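Local coordinates for HMG box-containing protein 1 (PDB 3QVE), which represses transcription by binding promoter DNA of target genes, acting in cell-cycle control and the Wnt pathway, and is represented here by its AXH domain, at residues Cys19-Ser24 with Leu88-Cys93; Cys93-Pro98 with Pro111-Val116. All blocks are in the same frame, centred on the assembly; numbering follows the deposited sequence.

Contact 1. Residues Cys19-Ser24 with Leu88-Cys93. With EDO (1,2-ethanediol), chain K.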
loop_
_atom_site.group_PDB
_atom_site.type_symbol
_atom_site.label_atom_id
_atom_site.label_comp_id
_atom_site.label_asym_id
_atom_site.label_seq_id
_atom_site.Cartn_x
_atom_site.Cartn_y
_atom_site.Cartn_z
ATOM N N CYS A 19 -0.270 -0.469 -10.051
ATOM C CA CYS A 19 -1.039 -0.470 -11.298
ATOM C C CYS A 19 -2.274 0.391 -11.123
ATOM O O CYS A 19 -3.262 -0.029 -10.566
ATOM C CB CYS A 19 -1.394 -1.895 -11.692
ATOM S SG CYS A 19 -2.175 -1.936 -13.357
ATOM N N PHE A 20 -2.178 1.641 -11.579
ATOM C CA PHE A 20 -3.259 2.586 -11.498
ATOM C C PHE A 20 -4.322 2.231 -12.535
ATOM O O PHE A 20 -4.005 1.929 -13.680
ATOM C CB PHE A 20 -2.731 3.999 -11.750
ATOM C CG PHE A 20 -1.935 4.539 -10.630
ATOM C CD1 PHE A 20 -2.574 5.201 -9.586
ATOM C CD2 PHE A 20 -0.567 4.357 -10.565
ATOM C CE1 PHE A 20 -1.861 5.685 -8.528
ATOM C CE2 PHE A 20 0.147 4.837 -9.499
ATOM C CZ PHE A 20 -0.495 5.521 -8.484
ATOM N N HIS A 21 -5.579 2.211 -12.134
ATOM C CA HIS A 21 -6.630 1.851 -13.077
ATOM C C HIS A 21 -6.970 3.017 -14.017
ATOM O O HIS A 21 -7.480 2.797 -15.101
ATOM C CB HIS A 21 -7.902 1.404 -12.331
ATOM C CG HIS A 21 -7.767 0.109 -11.588
ATOM N ND1 HIS A 21 -8.840 -0.732 -11.373
ATOM C CD2 HIS A 21 -6.700 -0.477 -10.983
ATOM C CE1 HIS A 21 -8.436 -1.792 -10.691
ATOM N NE2 HIS A 21 -7.142 -1.664 -10.445
ATOM N N LYS A 22 -6.718 4.259 -13.598
ATOM C CA LYS A 22 -6.993 5.417 -14.444
ATOM C C LYS A 22 -5.723 6.193 -14.671
ATOM O O LYS A 22 -4.723 5.991 -13.989
ATOM C CB LYS A 22 -8.038 6.350 -13.825
ATOM C CG LYS A 22 -9.420 5.692 -13.630
ATOM C CD LYS A 22 -10.419 5.969 -14.706
ATOM C CE LYS A 22 -11.759 5.262 -14.417
ATOM N NZ LYS A 22 -12.481 5.918 -13.274
ATOM N N GLY A 23 -5.756 7.068 -15.666
ATOM C CA GLY A 23 -4.613 7.945 -15.942
ATOM C C GLY A 23 -3.786 7.524 -17.136
ATOM O O GLY A 23 -4.131 6.591 -17.846
ATOM N N SER A 24 -2.672 8.216 -17.336
ATOM C CA SER A 24 -1.882 8.034 -18.547
ATOM C C SER A 24 -1.068 6.738 -18.534
ATOM O O SER A 24 -0.703 6.251 -19.596
ATOM C CB SER A 24 -0.988 9.268 -18.827
ATOM O OG SER A 24 -0.280 9.690 -17.668
ATOM N N LEU A 88 -9.213 3.465 -9.068
ATOM C CA LEU A 88 -8.653 2.461 -8.165
ATOM C C LEU A 88 -7.169 2.259 -8.403
ATOM O O LEU A 88 -6.604 2.661 -9.448
ATOM C CB LEU A 88 -9.406 1.149 -8.330
ATOM C CG LEU A 88 -10.940 1.236 -8.141
ATOM C CD1 LEU A 88 -11.572 -0.160 -8.270
ATOM C CD2 LEU A 88 -11.320 1.907 -6.806
ATOM N N LEU A 89 -6.528 1.634 -7.428
ATOM C CA LEU A 89 -5.107 1.245 -7.527
ATOM C C LEU A 89 -4.984 -0.190 -7.135
ATOM O O LEU A 89 -5.473 -0.553 -6.061
ATOM C CB LEU A 89 -4.267 2.063 -6.547
ATOM C CG LEU A 89 -2.785 1.694 -6.321
ATOM C CD1 LEU A 89 -1.986 1.849 -7.579
ATOM C CD2 LEU A 89 -2.192 2.537 -5.199
ATOM N N THR A 90 -4.305 -0.993 -7.956
ATOM C CA THR A 90 -3.949 -2.361 -7.572
ATOM C C THR A 90 -2.442 -2.382 -7.347
ATOM O O THR A 90 -1.692 -1.746 -8.087
ATOM C CB THR A 90 -4.380 -3.390 -8.639
ATOM O OG1 THR A 90 -5.804 -3.277 -8.791
ATOM C CG2 THR A 90 -4.043 -4.848 -8.201
ATOM N N VAL A 91 -2.004 -3.075 -6.301
ATOM C CA VAL A 91 -0.595 -3.181 -5.997
ATOM C C VAL A 91 -0.230 -4.633 -5.812
ATOM O O VAL A 91 -1.086 -5.467 -5.489
ATOM C CB VAL A 91 -0.174 -2.386 -4.698
ATOM C CG1 VAL A 91 -0.692 -0.955 -4.731
ATOM C CG2 VAL A 91 -0.624 -3.077 -3.459
ATOM N N GLU A 92 1.045 -4.931 -6.033
ATOM C CA GLU A 92 1.653 -6.174 -5.593
ATOM C C GLU A 92 2.609 -5.827 -4.471
ATOM O O GLU A 92 3.411 -4.914 -4.621
ATOM C CB GLU A 92 2.426 -6.805 -6.727
ATOM C CG GLU A 92 2.997 -8.164 -6.440
ATOM C CD GLU A 92 4.171 -8.481 -7.336
ATOM O OE1 GLU A 92 3.923 -9.165 -8.358
ATOM O OE2 GLU A 92 5.322 -8.053 -7.031
ATOM N N CYS A 93 2.518 -6.500 -3.331
ATOM C CA CYS A 93 3.430 -6.183 -2.233
ATOM C C CYS A 93 3.855 -7.458 -1.523
ATOM O O CYS A 93 3.280 -8.513 -1.721
ATOM C CB CYS A 93 2.765 -5.197 -1.298
ATOM S SG CYS A 93 1.459 -5.884 -0.407
HETATM C C1 EDO K . -9.822 7.269 -18.270
HETATM O O1 EDO K . -9.124 6.061 -18.624
HETATM C C2 EDO K . -8.753 8.174 -17.714
HETATM O O2 EDO K . -7.589 7.381 -17.887
HETATM O O HOH W 1 -6.145 5.033 -10.867
#

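Contact 2. Residues Cys93-Pro98 with Pro111-Val116. With EDO (1,2-ethanediol), chain E.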
loop_
_atom_site.group_PDB
_atom_site.type_symbol
_atom_site.label_atom_id
_atom_site.label_comp_id
_atom_site.label_asym_id
_atom_site.label_seq_id
_atom_site.Cartn_x
_atom_site.Cartn_y
_atom_site.Cartn_z
ATOM N N CYS A 93 2.518 -6.500 -3.331
ATOM C CA CYS A 93 3.430 -6.183 -2.233
ATOM C C CYS A 93 3.855 -7.458 -1.523
ATOM O O CYS A 93 3.280 -8.513 -1.721
ATOM C CB CYS A 93 2.765 -5.197 -1.298
ATOM S SG CYS A 93 1.459 -5.884 -0.407
ATOM N N LYS A 94 4.891 -7.369 -0.705
ATOM C CA LYS A 94 5.349 -8.527 0.059
ATOM C C LYS A 94 4.333 -8.907 1.151
ATOM O O LYS A 94 3.572 -8.062 1.604
ATOM C CB LYS A 94 6.721 -8.255 0.676
ATOM C CG LYS A 94 7.802 -7.836 -0.295
ATOM C CD LYS A 94 7.985 -8.828 -1.443
ATOM C CE LYS A 94 9.034 -8.364 -2.477
ATOM N NZ LYS A 94 8.438 -8.148 -3.797
ATOM N N LEU A 95 4.341 -10.173 1.564
ATOM C CA LEU A 95 3.378 -10.680 2.554
ATOM C C LEU A 95 3.495 -9.969 3.882
ATOM O O LEU A 95 2.515 -9.865 4.590
ATOM C CB LEU A 95 3.568 -12.172 2.792
ATOM C CG LEU A 95 3.468 -13.191 1.667
ATOM C CD1 LEU A 95 3.432 -14.676 2.200
ATOM C CD2 LEU A 95 2.267 -12.934 0.817
ATOM N N ASP A 96 4.688 -9.462 4.189
ATOM C CA ASP A 96 4.964 -8.800 5.453
ATOM C C ASP A 96 4.749 -7.264 5.409
ATOM O O ASP A 96 5.074 -6.575 6.379
ATOM C CB ASP A 96 6.429 -9.070 5.844
ATOM C CG ASP A 96 7.378 -8.627 4.773
ATOM O OD1 ASP A 96 7.232 -7.491 4.288
ATOM O OD2 ASP A 96 8.238 -9.426 4.394
ATOM N N HIS A 97 4.191 -6.739 4.322
ATOM C CA HIS A 97 3.936 -5.287 4.190
ATOM C C HIS A 97 2.974 -4.825 5.312
ATOM O O HIS A 97 1.879 -5.357 5.457
ATOM C CB HIS A 97 3.338 -4.946 2.811
ATOM C CG HIS A 97 3.529 -3.526 2.399
ATOM N ND1 HIS A 97 2.936 -2.475 3.060
ATOM C CD2 HIS A 97 4.284 -2.978 1.415
ATOM C CE1 HIS A 97 3.311 -1.334 2.498
ATOM N NE2 HIS A 97 4.119 -1.612 1.490
ATOM N N PRO A 98 3.399 -3.845 6.124
ATOM C CA PRO A 98 2.534 -3.277 7.170
ATOM C C PRO A 98 1.675 -2.124 6.660
ATOM O O PRO A 98 2.046 -1.459 5.683
ATOM C CB PRO A 98 3.535 -2.751 8.176
ATOM C CG PRO A 98 4.689 -2.284 7.330
ATOM C CD PRO A 98 4.735 -3.245 6.147
ATOM N N PRO A 111 0.890 -10.885 10.438
ATOM C CA PRO A 111 1.490 -10.116 11.537
ATOM C C PRO A 111 2.843 -10.680 11.999
ATOM O O PRO A 111 3.752 -9.920 12.251
ATOM C CB PRO A 111 0.447 -10.244 12.627
ATOM C CG PRO A 111 -0.829 -10.302 11.848
ATOM C CD PRO A 111 -0.541 -11.145 10.689
ATOM N N SER A 112 3.004 -12.004 12.026
ATOM C CA SER A 112 4.280 -12.576 12.467
ATOM C C SER A 112 5.390 -12.311 11.494
ATOM O O SER A 112 6.517 -12.061 11.920
ATOM C CB SER A 112 4.140 -14.069 12.743
ATOM O OG SER A 112 3.236 -14.200 13.822
ATOM N N LEU A 113 5.100 -12.359 10.197
ATOM C CA LEU A 113 6.133 -12.031 9.211
ATOM C C LEU A 113 6.498 -10.568 9.292
ATOM O O LEU A 113 7.656 -10.207 9.156
ATOM C CB LEU A 113 5.664 -12.379 7.809
ATOM C CG LEU A 113 5.429 -13.863 7.501
ATOM C CD1 LEU A 113 5.029 -14.009 6.009
ATOM C CD2 LEU A 113 6.682 -14.727 7.849
ATOM N N THR A 114 5.527 -9.709 9.562
ATOM C CA THR A 114 5.829 -8.261 9.780
ATOM C C THR A 114 6.688 -7.980 11.010
ATOM O O THR A 114 7.587 -7.077 10.985
ATOM C CB THR A 114 4.518 -7.401 9.821
ATOM O OG1 THR A 114 3.808 -7.603 8.599
ATOM C CG2 THR A 114 4.809 -5.918 9.992
ATOM N N VAL A 115 6.441 -8.724 12.084
ATOM C CA VAL A 115 7.312 -8.634 13.288
ATOM C C VAL A 115 8.755 -8.932 12.943
ATOM O O VAL A 115 9.653 -8.181 13.293
ATOM C CB VAL A 115 6.848 -9.577 14.410
ATOM C CG1 VAL A 115 7.916 -9.718 15.501
ATOM C CG2 VAL A 115 5.466 -9.089 14.996
ATOM N N VAL A 116 8.984 -10.012 12.223
ATOM C CA VAL A 116 10.349 -10.384 11.887
ATOM C C VAL A 116 11.017 -9.364 10.989
ATOM O O VAL A 116 12.169 -9.035 11.213
ATOM C CB VAL A 116 10.436 -11.787 11.218
ATOM C CG1 VAL A 116 11.845 -12.042 10.553
ATOM C CG2 VAL A 116 10.183 -12.809 12.262
HETATM C C1 EDO E . 0.540 -14.642 10.600
HETATM O O1 EDO E . 1.854 -14.196 10.163
HETATM C C2 EDO E . 0.415 -14.742 12.128
HETATM O O2 EDO E . -0.814 -14.207 12.651
#

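Contact 1. Residues Cys19-Ser24 with Leu88-Cys93
Residues 19-20 end a strand that runs antiparallel to L89-C93, with C19 facing T90 as a hydrogen-bonded pair and F20 facing L89 as a non-hydrogen-bonded pair. C19 N reaches T90 O at 2.7 Å, nearly along the C=O axis. The return bond from T90 N to C19 O is almost straight (173°). H21 N adds a third rung by donating to L88 O, and a water bridges that same oxygen to K22 N. H21 has CG anti to its carbonyl carbon (chi1 -68°), and its ring crosses L88 obliquely and reaches T90. NE2 and T90 OG1 share a nearly straight hydrogen bond of 2.7 Å at the ring edge; either could be the donor. L88 CB sits over one ring face, 3.8 Å from the centroid. T90 OG1 is also hydrogen-bonded to T78 OG1 on the next strand, so two partners grip this hydroxyl. On the sheet face opposite C19 and T90, L89 CD1 stands over the centre of the F20 ring, 3.8 Å from the centroid, in a CH-pi contact. H51, Y54 and F34 also pack against this buried ring. G23 N donates to a bound ethanediol. This is antiparallel strand pairing inside the main sheet of the AXH domain, where strand 17-20 lies beside strand 89-94.

Contact 2. Residues Cys93-Pro98 with Pro111-Val116
T114 has OG1 anti to its carbonyl carbon (chi1 -57°), which aims the hydroxyl at the turn, while CG2 lies anti to the backbone N. L113 also has CG anti to the carbonyl carbon, with the chain extended beyond it, so its CD1 reaches L95. D96 holds CG in the crowded position between its N and carbonyl carbon (chi1 56°). The backbone turns its CB toward L113; chi1 helps send the carboxylate away from L113 and T114. The D96 side chain also touches Q117 and H118 further along the helix. T114 OG1 donates to D96 O at 2.8 Å. It comes from above the carbonyl plane, with a C=O...O angle of 108°. The same hydroxyl is hydrogen-bonded to S108 OG, and it has a weak bond to Y110 O. T114 is buried, so these partners serve a polar group away from solvent. In the AXH domain this joins helix 111-118 to the type I beta turn K94-H97, at the end of the strand that includes C93. The turn is closed by H97 N donating to K94 O at 3.1 Å. D96 CB packs 3.9 Å from L113 CB and also touches L113 O. L95 and L113 lie side by side, with L113 CD1 4.0 Å from L95 CB. Beyond the turn in sequence, P98 CB touches T114 CG2 at 3.9 Å. H97 points away from the helix. Its ND1 donates to P98 O, its NE2 is hydrogen-bonded to L13 N, and its ring stacks on F99. At the start of the helix, S112 N donates to O1 of a bound ethanediol at 3.1 Å.

Contact 1 and contact 2 lie in series along the chain, with their centres about 21 Å apart on opposite sides of the chain's centre. They share C93 and strand 89-94. Contact 1 uses the beginning of that strand, where strand 17-20 runs beside it in the six-stranded antiparallel sheet. Contact 2 lies at the strand's other end, where the chain turns and heads into strand 98-101 of the smaller three-stranded sheet. Helix 111-118 packs on this turn. One strand thus links the sheet pairing near the N-terminal part with the turn and helix further on, all within a single AXH domain.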